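Side-chain contacts in DUF3298 domain-containing protein (Pseudomonas aeruginosa, PDB 4E72), which is of unknown function but belongs to the DUF3298 family, probably has a signal sequence and is exported, perhaps as a lipoprotein: residues A[42-47]-A[99-104]; A[118-123]-A[186-191]; A[33-38]-A[66-71]; A[134-139]-A[178-183]; A[142-147]-A[214-219]. All coordinates share one frame; numbering follows the deposited sequence.

Contact 1 (A[42-47]-A[99-104]); sequences PQLDPI and VIIELS
Leu44 and Ile101 meet end to end through their methyls, with Leu44 CD2 lying 3.7 Å from Ile101 CD1. This methyl pair is the tight part of the contact. Ile101 sets it up by turning its longer branch away from the carbonyl carbon and beside its own backbone N (chi1 -63°), while CG2 lies anti to that N; with chi2 at 160° the branch runs on nearly straight, and CD1 becomes the end that projects at the helix. The second branch of Leu44 is held much more loosely, since its CD1 comes no nearer than 4.5 Å to Val99 CG2. Val99 and Ile101, two residues apart, point from the same face of strand 98-108, and Leu44 covers them from near the beginning of helix 44-54, so this is a helix packed across the face of a mixed beta-sheet. The helix keeps its distance at this end, where the nearest CA atoms, those of Leu44 and Val99, are 9.7 Å apart. Tyr123 of the neighbouring strand and Phe38 also touch Leu44, and Val48 one turn on continues the cover over Ile101. All three touching residues are buried. The other side of the turn is different in kind: Pro42 and Pro46 are exposed, and Asp45 uses OD1 to accept a hydrogen bond from the backbone N of Phe38.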
# COMPACT_ATOMS: atom_id res chain seq x y z
N PRO A 42 14.39 4.58 -14.24
CA PRO A 42 13.18 5.10 -14.91
C PRO A 42 12.06 4.07 -15.14
O PRO A 42 10.93 4.49 -15.41
CB PRO A 42 13.70 5.62 -16.25
CG PRO A 42 14.98 4.87 -16.48
CD PRO A 42 15.58 4.71 -15.12
N GLN A 43 12.35 2.75 -15.01
CA GLN A 43 11.33 1.68 -15.15
C GLN A 43 10.29 1.77 -14.04
O GLN A 43 9.16 1.33 -14.23
CB GLN A 43 11.95 0.27 -15.12
CG GLN A 43 13.09 0.05 -16.10
CD GLN A 43 14.34 -0.28 -15.34
OE1 GLN A 43 14.66 -1.45 -15.13
NE2 GLN A 43 15.03 0.74 -14.86
N LEU A 44 10.68 2.30 -12.87
CA LEU A 44 9.80 2.44 -11.70
C LEU A 44 8.72 3.51 -11.89
O LEU A 44 7.64 3.37 -11.32
CB LEU A 44 10.61 2.75 -10.44
CG LEU A 44 10.80 1.62 -9.42
CD1 LEU A 44 11.71 2.07 -8.29
CD2 LEU A 44 9.46 1.16 -8.85
N ASP A 45 9.03 4.59 -12.64
CA ASP A 45 8.09 5.71 -12.85
C ASP A 45 6.70 5.20 -13.39
O ASP A 45 5.71 5.48 -12.70
CB ASP A 45 8.69 6.81 -13.76
CG ASP A 45 10.07 7.38 -13.35
OD1 ASP A 45 10.58 7.00 -12.27
OD2 ASP A 45 10.63 8.20 -14.12
N PRO A 46 6.58 4.41 -14.51
CA PRO A 46 5.24 3.97 -14.96
C PRO A 46 4.61 2.90 -14.07
O PRO A 46 3.39 2.71 -14.12
CB PRO A 46 5.49 3.42 -16.36
CG PRO A 46 6.92 3.06 -16.40
CD PRO A 46 7.63 3.99 -15.47
N ILE A 47 5.44 2.18 -13.28
CA ILE A 47 5.01 1.14 -12.34
C ILE A 47 4.26 1.80 -11.17
O ILE A 47 3.22 1.31 -10.70
CB ILE A 47 6.26 0.32 -11.88
CG1 ILE A 47 6.70 -0.69 -12.98
CG2 ILE A 47 6.02 -0.35 -10.52
CD1 ILE A 47 8.13 -1.39 -12.74
N VAL A 99 13.32 -1.54 -3.02
CA VAL A 99 12.63 -0.25 -2.83
C VAL A 99 11.21 -0.58 -2.38
O VAL A 99 10.51 -1.28 -3.10
CB VAL A 99 12.63 0.71 -4.06
CG1 VAL A 99 12.12 2.10 -3.68
CG2 VAL A 99 14.01 0.81 -4.68
N ILE A 100 10.83 -0.17 -1.17
CA ILE A 100 9.48 -0.45 -0.66
C ILE A 100 8.68 0.84 -0.78
O ILE A 100 8.97 1.80 -0.09
CB ILE A 100 9.42 -1.06 0.77
CG1 ILE A 100 10.46 -2.17 1.03
CG2 ILE A 100 7.96 -1.47 1.15
CD1 ILE A 100 10.58 -3.35 0.05
N ILE A 101 7.75 0.88 -1.72
CA ILE A 101 6.90 2.03 -1.99
C ILE A 101 5.55 1.78 -1.34
O ILE A 101 4.94 0.73 -1.58
CB ILE A 101 6.77 2.32 -3.52
CG1 ILE A 101 8.15 2.70 -4.11
CG2 ILE A 101 5.74 3.45 -3.78
CD1 ILE A 101 8.27 2.56 -5.59
N GLU A 102 5.10 2.74 -0.51
CA GLU A 102 3.78 2.69 0.13
C GLU A 102 2.83 3.62 -0.63
O GLU A 102 3.18 4.77 -0.92
CB GLU A 102 3.84 3.06 1.62
CG GLU A 102 2.62 2.51 2.35
CD GLU A 102 2.49 2.72 3.85
OE1 GLU A 102 3.52 2.73 4.56
OE2 GLU A 102 1.33 2.80 4.31
N LEU A 103 1.63 3.09 -0.94
CA LEU A 103 0.58 3.77 -1.68
C LEU A 103 -0.62 4.10 -0.82
O LEU A 103 -1.06 3.26 -0.04
CB LEU A 103 0.12 2.89 -2.86
CG LEU A 103 1.22 2.24 -3.71
CD1 LEU A 103 0.73 1.00 -4.36
CD2 LEU A 103 1.78 3.22 -4.74
N SER A 104 -1.16 5.33 -0.96
CA SER A 104 -2.33 5.85 -0.23
C SER A 104 -3.28 6.49 -1.18
O SER A 104 -2.87 7.21 -2.10
CB SER A 104 -1.94 6.90 0.81
OG SER A 104 -0.93 6.45 1.69

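Contact 2 (A[118-123]-A[186-191]); sequences RGFINY and AVTLKY
The ring of Phe120 and the side chain of Lys190 cross at about a right angle, with the far end of the ring driven against the root of the lysine: Phe120 CE2 is 3.4 Å from Lys190 CB, and CZ of the same ring is 3.7 Å from that CB. The approach is oblique to the ring. Thr188 also crosses the phenylalanine at roughly a right angle and adds a looser touch, its CG2 at 4.2 Å from Phe120 CZ. In Thr188 a chi1 of -59° puts OG1 beside the backbone N and leaves CG2 anti to it, facing the ring, while OG1 hydrogen-bonds with Thr183 and Lys207. The strands run at 149° to each other, and their axes come no closer than 8.7 Å; this is the meeting of two separate sheets through their side chains, the six-stranded mixed sheet on one side and the three-stranded antiparallel sheet on the other. His179 and Ala181, from the strand beside 187-190, also pack on Phe120. Further along, Lys190 bends at chi2 and chi3 and passes Arg118 at a slant, with 4.2 Å between Arg118 CG and Lys190 CE. Two positive groups are thereby brought near each other, as Arg118 NE lies 4.5 Å from Lys190 NZ. Lys190 NZ is salt-bridged to Glu205, with Glu102 a long, weak second partner, so the carboxylates probably balance the two positive groups.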
# COMPACT_ATOMS: atom_id res chain seq x y z
N ARG A 118 -4.91 1.55 0.58
CA ARG A 118 -3.47 1.38 0.88
C ARG A 118 -2.95 0.30 -0.01
O ARG A 118 -3.73 -0.53 -0.45
CB ARG A 118 -3.17 1.04 2.36
CG ARG A 118 -3.45 2.15 3.36
CD ARG A 118 -2.49 3.33 3.29
NE ARG A 118 -2.78 4.30 4.34
CZ ARG A 118 -3.76 5.20 4.32
NH1 ARG A 118 -4.58 5.28 3.27
NH2 ARG A 118 -3.95 6.02 5.34
N GLY A 119 -1.65 0.32 -0.27
CA GLY A 119 -0.97 -0.66 -1.11
C GLY A 119 0.54 -0.60 -0.96
O GLY A 119 1.10 0.35 -0.40
N PHE A 120 1.20 -1.65 -1.44
CA PHE A 120 2.67 -1.70 -1.43
C PHE A 120 3.19 -2.03 -2.82
O PHE A 120 2.52 -2.71 -3.60
CB PHE A 120 3.20 -2.74 -0.43
CG PHE A 120 3.03 -2.44 1.03
CD1 PHE A 120 3.54 -1.27 1.59
CD2 PHE A 120 2.46 -3.38 1.88
CE1 PHE A 120 3.41 -1.01 2.96
CE2 PHE A 120 2.35 -3.13 3.26
CZ PHE A 120 2.81 -1.94 3.78
N ILE A 121 4.40 -1.57 -3.10
CA ILE A 121 5.22 -1.97 -4.24
C ILE A 121 6.53 -2.47 -3.61
O ILE A 121 7.15 -1.75 -2.84
CB ILE A 121 5.46 -0.88 -5.31
CG1 ILE A 121 4.14 -0.28 -5.86
CG2 ILE A 121 6.39 -1.42 -6.43
CD1 ILE A 121 4.33 1.01 -6.73
N ASN A 122 6.92 -3.71 -3.91
CA ASN A 122 8.20 -4.27 -3.48
C ASN A 122 9.06 -4.42 -4.74
O ASN A 122 8.91 -5.37 -5.48
CB ASN A 122 8.03 -5.61 -2.76
CG ASN A 122 7.29 -5.49 -1.47
OD1 ASN A 122 7.89 -5.32 -0.41
ND2 ASN A 122 5.95 -5.57 -1.54
N TYR A 123 9.86 -3.41 -5.03
CA TYR A 123 10.68 -3.40 -6.23
C TYR A 123 12.11 -3.87 -5.95
O TYR A 123 12.83 -3.23 -5.19
CB TYR A 123 10.69 -2.00 -6.85
CG TYR A 123 11.35 -1.97 -8.21
CD1 TYR A 123 10.65 -2.33 -9.35
CD2 TYR A 123 12.67 -1.55 -8.35
CE1 TYR A 123 11.26 -2.31 -10.61
CE2 TYR A 123 13.30 -1.55 -9.60
CZ TYR A 123 12.58 -1.93 -10.73
OH TYR A 123 13.16 -1.89 -11.97
N ALA A 186 10.83 -6.74 10.14
CA ALA A 186 9.91 -7.88 10.07
C ALA A 186 9.16 -7.80 8.76
O ALA A 186 9.26 -6.78 8.08
CB ALA A 186 8.93 -7.82 11.24
N VAL A 187 8.43 -8.85 8.38
CA VAL A 187 7.58 -8.74 7.19
C VAL A 187 6.28 -7.98 7.63
O VAL A 187 5.63 -8.36 8.61
CB VAL A 187 7.33 -10.12 6.52
CG1 VAL A 187 6.15 -10.08 5.55
CG2 VAL A 187 8.58 -10.59 5.79
N THR A 188 5.94 -6.88 6.93
CA THR A 188 4.72 -6.11 7.27
C THR A 188 3.52 -6.58 6.45
O THR A 188 3.60 -6.65 5.22
CB THR A 188 4.96 -4.60 7.08
OG1 THR A 188 6.04 -4.20 7.91
CG2 THR A 188 3.72 -3.74 7.41
N LEU A 189 2.40 -6.90 7.14
CA LEU A 189 1.10 -7.21 6.52
C LEU A 189 0.19 -6.05 6.84
O LEU A 189 -0.14 -5.83 8.02
CB LEU A 189 0.45 -8.53 6.97
CG LEU A 189 1.21 -9.84 6.91
CD1 LEU A 189 0.24 -10.99 7.03
CD2 LEU A 189 1.96 -10.00 5.64
N LYS A 190 -0.18 -5.28 5.82
CA LYS A 190 -1.02 -4.11 5.99
C LYS A 190 -2.44 -4.40 5.49
O LYS A 190 -2.62 -4.90 4.38
CB LYS A 190 -0.39 -2.90 5.27
CG LYS A 190 -1.26 -1.67 5.22
CD LYS A 190 -1.01 -0.75 6.36
CE LYS A 190 -0.52 0.59 5.89
NZ LYS A 190 -0.42 1.53 7.03
N TYR A 191 -3.44 -4.07 6.32
CA TYR A 191 -4.85 -4.35 6.06
C TYR A 191 -5.63 -3.13 5.67
O TYR A 191 -5.44 -2.04 6.21
CB TYR A 191 -5.50 -5.01 7.30
CG TYR A 191 -5.09 -6.46 7.37
CD1 TYR A 191 -3.79 -6.82 7.73
CD2 TYR A 191 -5.95 -7.47 6.96
CE1 TYR A 191 -3.38 -8.15 7.72
CE2 TYR A 191 -5.55 -8.81 6.94
CZ TYR A 191 -4.25 -9.14 7.30
OH TYR A 191 -3.81 -10.44 7.23

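Contact 3 (A[33-38]-A[66-71]); sequences IDTLKF and ASLAAY
The helix turn that presents Leu68 to Ile33 is closed by a backbone bond from Tyr71 N to Ser67 O, 2.9 Å long. Ser67 is the N-cap, and its side chain secures the same turn a second time: OG accepts from Ala70 N at 3.1 Å with an N-H...O angle of 156°. Two acceptors of one residue thus serve the amides at the start of helix 68-78, and Leu68, the next residue, points its side chain at the strand. Ile33 answers with both of its branches. The longer one, which lies anti to the carbonyl carbon (chi1 -65°), brings CD1 to 3.9 Å from Leu68 O, while CG2 on the other branch meets Leu68 CD1 at 4.2 Å. Thr35, two residues along the same strand face, adds only a loose touch, with CG2 at 4.5 Å from Leu68 CD1. The contact is one of van der Waals packing, aliphatic carbons against Leu68 and its carbonyl oxygen. Strand 30-37 lies between the antiparallel strand 12-19 and the parallel strand 84-95; helices 44-54 and 68-78 both belong to the chain joining the parallel pair, a crossover of the beta-alpha-beta type. Thr35 is also covered by Val48 and Leu52 of helix 44-54, and Leu68 reaches Leu87 on strand 84-95, so the start of helix 68-78 rests across both parallel neighbours.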
# COMPACT_ATOMS: atom_id res chain seq x y z
N ILE A 33 -2.52 14.90 -6.02
CA ILE A 33 -1.61 13.83 -6.45
C ILE A 33 -0.18 14.13 -6.00
O ILE A 33 0.38 15.16 -6.37
CB ILE A 33 -1.68 13.59 -8.00
CG1 ILE A 33 -3.08 13.06 -8.42
CG2 ILE A 33 -0.55 12.62 -8.49
CD1 ILE A 33 -3.40 13.26 -9.86
N ASP A 34 0.41 13.21 -5.21
CA ASP A 34 1.76 13.28 -4.66
C ASP A 34 2.51 12.01 -5.05
O ASP A 34 2.45 11.00 -4.35
CB ASP A 34 1.71 13.47 -3.13
CG ASP A 34 3.06 13.57 -2.42
OD1 ASP A 34 4.11 13.63 -3.11
OD2 ASP A 34 3.06 13.56 -1.16
N THR A 35 3.20 12.04 -6.19
CA THR A 35 3.87 10.85 -6.68
C THR A 35 5.40 11.04 -6.73
O THR A 35 5.92 12.03 -6.21
CB THR A 35 3.24 10.41 -8.00
OG1 THR A 35 3.64 9.07 -8.26
CG2 THR A 35 3.55 11.35 -9.17
N LEU A 36 6.10 10.03 -7.30
CA LEU A 36 7.55 9.94 -7.37
C LEU A 36 8.08 9.54 -8.74
O LEU A 36 7.49 8.70 -9.43
CB LEU A 36 8.06 8.87 -6.38
CG LEU A 36 7.80 9.04 -4.89
CD1 LEU A 36 8.05 7.73 -4.19
CD2 LEU A 36 8.69 10.13 -4.29
N LYS A 37 9.27 10.07 -9.05
CA LYS A 37 10.08 9.74 -10.22
C LYS A 37 11.46 9.33 -9.72
O LYS A 37 11.93 9.85 -8.71
CB LYS A 37 10.16 10.89 -11.22
CG LYS A 37 9.18 10.72 -12.37
CD LYS A 37 9.33 11.81 -13.42
CE LYS A 37 8.24 11.74 -14.46
NZ LYS A 37 8.39 12.81 -15.49
N PHE A 38 12.08 8.34 -10.38
CA PHE A 38 13.39 7.81 -10.04
C PHE A 38 14.34 8.06 -11.22
O PHE A 38 14.25 7.37 -12.25
CB PHE A 38 13.30 6.32 -9.65
CG PHE A 38 12.50 6.00 -8.40
CD1 PHE A 38 11.13 5.75 -8.47
CD2 PHE A 38 13.13 5.89 -7.16
CE1 PHE A 38 10.40 5.42 -7.32
CE2 PHE A 38 12.39 5.56 -6.01
CZ PHE A 38 11.04 5.33 -6.10
N ALA A 66 -5.31 6.45 -19.07
CA ALA A 66 -3.94 6.20 -19.54
C ALA A 66 -2.86 6.82 -18.66
O ALA A 66 -1.69 6.43 -18.76
CB ALA A 66 -3.79 6.75 -20.95
N SER A 67 -3.22 7.83 -17.84
CA SER A 67 -2.26 8.55 -17.03
C SER A 67 -2.94 9.25 -15.87
O SER A 67 -4.15 9.48 -15.89
CB SER A 67 -1.54 9.59 -17.88
OG SER A 67 -2.44 10.58 -18.36
N LEU A 68 -2.12 9.66 -14.90
CA LEU A 68 -2.58 10.41 -13.75
C LEU A 68 -3.15 11.78 -14.17
O LEU A 68 -4.10 12.23 -13.54
CB LEU A 68 -1.46 10.55 -12.70
CG LEU A 68 -1.25 9.28 -11.86
CD1 LEU A 68 0.04 9.34 -11.08
CD2 LEU A 68 -2.47 9.00 -10.94
N ALA A 69 -2.63 12.40 -15.26
CA ALA A 69 -3.16 13.68 -15.78
C ALA A 69 -4.52 13.45 -16.44
O ALA A 69 -5.40 14.29 -16.32
CB ALA A 69 -2.20 14.31 -16.77
N ALA A 70 -4.68 12.30 -17.15
CA ALA A 70 -5.97 11.95 -17.76
C ALA A 70 -7.00 11.68 -16.64
O ALA A 70 -8.14 12.10 -16.76
CB ALA A 70 -5.83 10.75 -18.69
N TYR A 71 -6.58 11.01 -15.54
CA TYR A 71 -7.47 10.72 -14.40
C TYR A 71 -7.94 12.03 -13.73
O TYR A 71 -9.12 12.17 -13.45
CB TYR A 71 -6.80 9.81 -13.35
CG TYR A 71 -7.59 9.73 -12.05
CD1 TYR A 71 -8.77 8.99 -11.98
CD2 TYR A 71 -7.19 10.44 -10.92
CE1 TYR A 71 -9.54 8.97 -10.82
CE2 TYR A 71 -7.97 10.44 -9.76
CZ TYR A 71 -9.12 9.68 -9.71
OH TYR A 71 -9.85 9.59 -8.55

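Contact 4 (A[134-139]-A[178-183]); sequences QDMLVP and PHVALT
Met136 belongs to a short, weakly bonded helical turn and faces a strand segment with an inverse gamma turn centred on Leu182, with 8.7 Å between the CA atoms of Met136 and Leu182. Residue 136 is a selenomethionine, and its long side chain spans the gap. Its chain runs straight beyond CG (chi2 166°, chi3 -160°), which brings selenium against the side chains of Val180 and Leu182 and takes CE on to the main chain of Val180. The side chains of Met136 and Leu182 run antiparallel alongside each other: Met136 SE is 3.9 Å from Leu182 CG, and further back Met136 CG sits 3.9 Å from Leu182 CD1. Selenium also lies 4.2 Å from Val180 CG1, while the terminal CE comes to 3.9 Å from Val180 O. Val180 and Leu182 share the side of the strand that receives the selenomethionine, and Ala181 points away. This is an edge strand of the three-stranded antiparallel sheet, 179-181 beside 187-190, with Met136 packed on the side of this strand; Val187 and Leu189 of the adjoining strand close in on Val180, and Leu221 packs on Met136. Two of the backbone atoms, Val180 O and Leu182 N, are bonded by Asn122 of the larger sheet, which donates through ND2 to the first and accepts at OD1 from the second. One side-chain amide therefore grips two backbone positions of this segment. Leu182 O is hydrogen-bonded in turn to His95 NE2.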
# COMPACT_ATOMS: atom_id res chain seq x y z
N GLN A 134 3.98 -14.49 -4.44
CA GLN A 134 4.48 -15.71 -5.07
C GLN A 134 6.00 -15.64 -5.29
O GLN A 134 6.71 -16.59 -4.97
CB GLN A 134 3.72 -15.98 -6.40
CG GLN A 134 4.12 -17.28 -7.12
CD GLN A 134 3.66 -18.52 -6.39
OE1 GLN A 134 2.49 -18.93 -6.48
NE2 GLN A 134 4.56 -19.13 -5.63
N ASP A 135 6.50 -14.50 -5.79
CA ASP A 135 7.94 -14.28 -6.03
C ASP A 135 8.75 -14.21 -4.72
O ASP A 135 9.95 -14.41 -4.77
CB ASP A 135 8.17 -12.97 -6.81
CG ASP A 135 7.52 -12.92 -8.18
OD1 ASP A 135 7.53 -13.96 -8.88
OD2 ASP A 135 7.03 -11.82 -8.57
N MSE A 136 8.13 -13.92 -3.57
CA MSE A 136 8.87 -13.83 -2.31
C MSE A 136 9.00 -15.16 -1.57
O MSE A 136 9.81 -15.26 -0.65
CB MSE A 136 8.23 -12.82 -1.36
CG MSE A 136 8.12 -11.39 -1.89
SE MSE A 136 6.89 -10.44 -0.70
CE MSE A 136 6.36 -8.95 -1.86
N LEU A 137 8.19 -16.16 -1.95
CA LEU A 137 8.12 -17.40 -1.20
C LEU A 137 8.81 -18.58 -1.81
O LEU A 137 8.98 -18.66 -3.03
CB LEU A 137 6.65 -17.79 -0.93
CG LEU A 137 5.80 -16.78 -0.14
CD1 LEU A 137 4.39 -17.20 -0.09
CD2 LEU A 137 6.33 -16.57 1.28
N VAL A 138 9.22 -19.51 -0.93
CA VAL A 138 9.75 -20.82 -1.28
C VAL A 138 8.56 -21.58 -1.93
O VAL A 138 7.43 -21.49 -1.41
CB VAL A 138 10.36 -21.53 -0.03
CG1 VAL A 138 10.61 -23.01 -0.30
CG2 VAL A 138 11.65 -20.84 0.43
N PRO A 139 8.75 -22.19 -3.12
CA PRO A 139 7.62 -22.88 -3.79
C PRO A 139 6.87 -23.86 -2.88
O PRO A 139 7.49 -24.70 -2.21
CB PRO A 139 8.28 -23.63 -4.95
CG PRO A 139 9.57 -22.93 -5.18
CD PRO A 139 10.01 -22.32 -3.88
N PRO A 178 -3.81 -8.55 0.40
CA PRO A 178 -2.90 -8.50 -0.76
C PRO A 178 -1.64 -7.65 -0.50
O PRO A 178 -0.73 -7.70 -1.32
CB PRO A 178 -3.74 -7.85 -1.87
CG PRO A 178 -4.95 -7.35 -1.23
CD PRO A 178 -4.94 -7.61 0.23
N HIS A 179 -1.58 -6.86 0.61
CA HIS A 179 -0.50 -5.89 0.90
C HIS A 179 0.52 -6.41 1.89
O HIS A 179 0.33 -6.36 3.11
CB HIS A 179 -1.08 -4.55 1.40
CG HIS A 179 -2.39 -4.16 0.78
ND1 HIS A 179 -2.54 -4.04 -0.60
CD2 HIS A 179 -3.56 -3.81 1.38
CE1 HIS A 179 -3.79 -3.66 -0.80
NE2 HIS A 179 -4.43 -3.45 0.36
N VAL A 180 1.64 -6.88 1.34
CA VAL A 180 2.74 -7.49 2.06
C VAL A 180 3.99 -6.73 1.70
O VAL A 180 4.29 -6.62 0.52
CB VAL A 180 2.87 -9.00 1.70
CG1 VAL A 180 4.11 -9.65 2.35
CG2 VAL A 180 1.61 -9.79 2.06
N ALA A 181 4.74 -6.22 2.70
CA ALA A 181 5.97 -5.51 2.41
C ALA A 181 7.18 -6.17 3.07
O ALA A 181 7.11 -6.58 4.24
CB ALA A 181 5.87 -4.08 2.85
N LEU A 182 8.30 -6.25 2.31
CA LEU A 182 9.55 -6.79 2.79
C LEU A 182 10.30 -5.68 3.56
O LEU A 182 11.35 -5.20 3.13
CB LEU A 182 10.40 -7.39 1.65
CG LEU A 182 9.88 -8.69 0.98
CD1 LEU A 182 10.78 -9.10 -0.18
CD2 LEU A 182 9.82 -9.86 1.99
N THR A 183 9.72 -5.26 4.70
CA THR A 183 10.32 -4.23 5.55
C THR A 183 11.56 -4.86 6.27
O THR A 183 11.74 -6.09 6.29
CB THR A 183 9.26 -3.58 6.45
OG1 THR A 183 8.39 -4.58 6.93
CG2 THR A 183 8.43 -2.54 5.70

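Contact 5 (A[142-147]-A[214-219]); sequences EEAFWK and NGIVKP
Ile216 is folded so that its two branches reach two successive helix residues: chi1 of -52° sets CG2 anti to the backbone N, and chi2 of -42° bends the other branch over Ala144. There Ile216 CD1 presses on Ala144 CB at 3.4 Å, tighter than usual for two carbons. CG2 takes the next residue, lying 3.7 Å from Phe145 CA and also near the edge of the phenylalanine ring, close to its plane. Phe145, its CG anti to the backbone N, aims that ring past Ile216, and Val217 adds a loose touch with CG2 at 4.5 Å from Phe145 CD1. On the far side, Phe145 CD2 stands 3.8 Å above the ring plane of Trp146, over its centre. The indole is held in turn by Glu142, one turn earlier: Trp146 NE1 donates to Glu142 OE2 over 3.2 Å in a nearly straight bond (167°) that uses the anti lone pair of Glu142 OE2. Phe145 and Trp146 both rest on Leu189. The arrangement is consistent with an amphipathic helix, 142-159, seated by its aromatic side on the small antiparallel sheet, with the irregular C-terminal chain running along its flank.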
# COMPACT_ATOMS: atom_id res chain seq x y z
N GLU A 142 2.95 -20.98 0.56
CA GLU A 142 1.95 -19.93 0.83
C GLU A 142 1.12 -20.27 2.08
O GLU A 142 0.97 -19.42 2.94
CB GLU A 142 1.05 -19.66 -0.38
CG GLU A 142 0.19 -18.41 -0.16
CD GLU A 142 -0.49 -17.74 -1.33
OE1 GLU A 142 -0.40 -18.25 -2.47
OE2 GLU A 142 -1.09 -16.67 -1.11
N GLU A 143 0.64 -21.52 2.20
CA GLU A 143 -0.12 -22.02 3.35
C GLU A 143 0.68 -21.78 4.65
O GLU A 143 0.14 -21.15 5.57
CB GLU A 143 -0.42 -23.52 3.18
N ALA A 144 1.98 -22.18 4.68
CA ALA A 144 2.87 -21.96 5.84
C ALA A 144 3.03 -20.45 6.16
O ALA A 144 3.09 -20.08 7.33
CB ALA A 144 4.23 -22.59 5.59
N PHE A 145 3.06 -19.58 5.12
CA PHE A 145 3.15 -18.12 5.32
C PHE A 145 1.91 -17.58 6.06
O PHE A 145 2.05 -16.81 7.02
CB PHE A 145 3.32 -17.39 3.98
CG PHE A 145 3.36 -15.88 4.08
CD1 PHE A 145 4.53 -15.22 4.44
CD2 PHE A 145 2.23 -15.12 3.78
CE1 PHE A 145 4.57 -13.83 4.49
CE2 PHE A 145 2.27 -13.74 3.85
CZ PHE A 145 3.44 -13.10 4.22
N TRP A 146 0.71 -17.99 5.63
CA TRP A 146 -0.50 -17.45 6.27
C TRP A 146 -0.68 -18.05 7.66
O TRP A 146 -1.30 -17.39 8.50
CB TRP A 146 -1.74 -17.58 5.37
CG TRP A 146 -1.62 -16.73 4.14
CD1 TRP A 146 -1.35 -17.16 2.87
CD2 TRP A 146 -1.63 -15.29 4.07
NE1 TRP A 146 -1.26 -16.09 2.01
CE2 TRP A 146 -1.40 -14.93 2.73
CE3 TRP A 146 -1.85 -14.27 5.02
CZ2 TRP A 146 -1.38 -13.60 2.30
CZ3 TRP A 146 -1.78 -12.95 4.61
CH2 TRP A 146 -1.56 -12.62 3.26
N LYS A 147 -0.06 -19.21 7.95
CA LYS A 147 -0.06 -19.79 9.30
C LYS A 147 0.74 -18.90 10.24
O LYS A 147 0.30 -18.70 11.37
CB LYS A 147 0.49 -21.23 9.32
CG LYS A 147 -0.45 -22.25 8.68
CD LYS A 147 -1.59 -22.71 9.58
CE LYS A 147 -2.37 -23.86 8.96
NZ LYS A 147 -1.58 -25.13 8.89
N ASN A 214 11.81 -18.88 8.10
CA ASN A 214 12.90 -19.73 7.64
C ASN A 214 12.31 -20.88 6.85
O ASN A 214 11.52 -21.65 7.40
CB ASN A 214 13.72 -20.27 8.83
CG ASN A 214 14.58 -19.25 9.53
OD1 ASN A 214 15.27 -18.43 8.92
ND2 ASN A 214 14.62 -19.35 10.84
N GLY A 215 12.63 -20.94 5.56
CA GLY A 215 12.10 -21.99 4.69
C GLY A 215 10.73 -21.64 4.14
O GLY A 215 10.10 -22.48 3.49
N ILE A 216 10.25 -20.40 4.41
CA ILE A 216 8.97 -19.89 3.94
C ILE A 216 9.27 -18.78 2.92
O ILE A 216 8.87 -18.90 1.76
CB ILE A 216 8.00 -19.43 5.06
CG1 ILE A 216 7.75 -20.47 6.20
CG2 ILE A 216 6.68 -18.96 4.47
CD1 ILE A 216 7.57 -21.90 5.82
N VAL A 217 9.93 -17.71 3.36
CA VAL A 217 10.35 -16.61 2.49
C VAL A 217 11.75 -17.00 1.92
O VAL A 217 12.53 -17.62 2.63
CB VAL A 217 10.36 -15.26 3.28
CG1 VAL A 217 11.06 -14.16 2.49
CG2 VAL A 217 8.93 -14.82 3.66
N LYS A 218 12.01 -16.73 0.64
CA LYS A 218 13.29 -17.00 -0.02
C LYS A 218 14.45 -16.38 0.80
O LYS A 218 14.34 -15.23 1.21
CB LYS A 218 13.27 -16.43 -1.44
CG LYS A 218 12.52 -17.32 -2.43
CD LYS A 218 12.28 -16.60 -3.72
CE LYS A 218 11.71 -17.53 -4.76
NZ LYS A 218 10.90 -16.79 -5.76
N PRO A 219 15.54 -17.14 1.11
CA PRO A 219 16.61 -16.58 1.97
C PRO A 219 17.28 -15.29 1.45
O PRO A 219 17.70 -14.47 2.25
CB PRO A 219 17.63 -17.72 2.04
CG PRO A 219 16.86 -18.95 1.73
CD PRO A 219 15.81 -18.54 0.75

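How the contacts relate
With no ligand or active site assigned, the contacts read as two groups. Contacts 1 and 3 share one side of the large sheet, their centres 11 Å apart, and meet where Leu44 CB packs on Phe38 CD1 at 3.6 Å. Contacts 4 and 5 gather about the small sheet, 9 Å between centres, and are tied by Val138 N to Ile216 O, 2.8 Å. Contact 2 joins the groups: its strand 118-123 pairs with 99-104 of contact 1, and its strand 187-190 pairs with 179-181 of contact 4, through Ala181 N to Thr188 O at 2.8 Å. Contacts 3 and 5 mark the extremes, about 35 Å apart by centres, on opposite sides of the chain's centre.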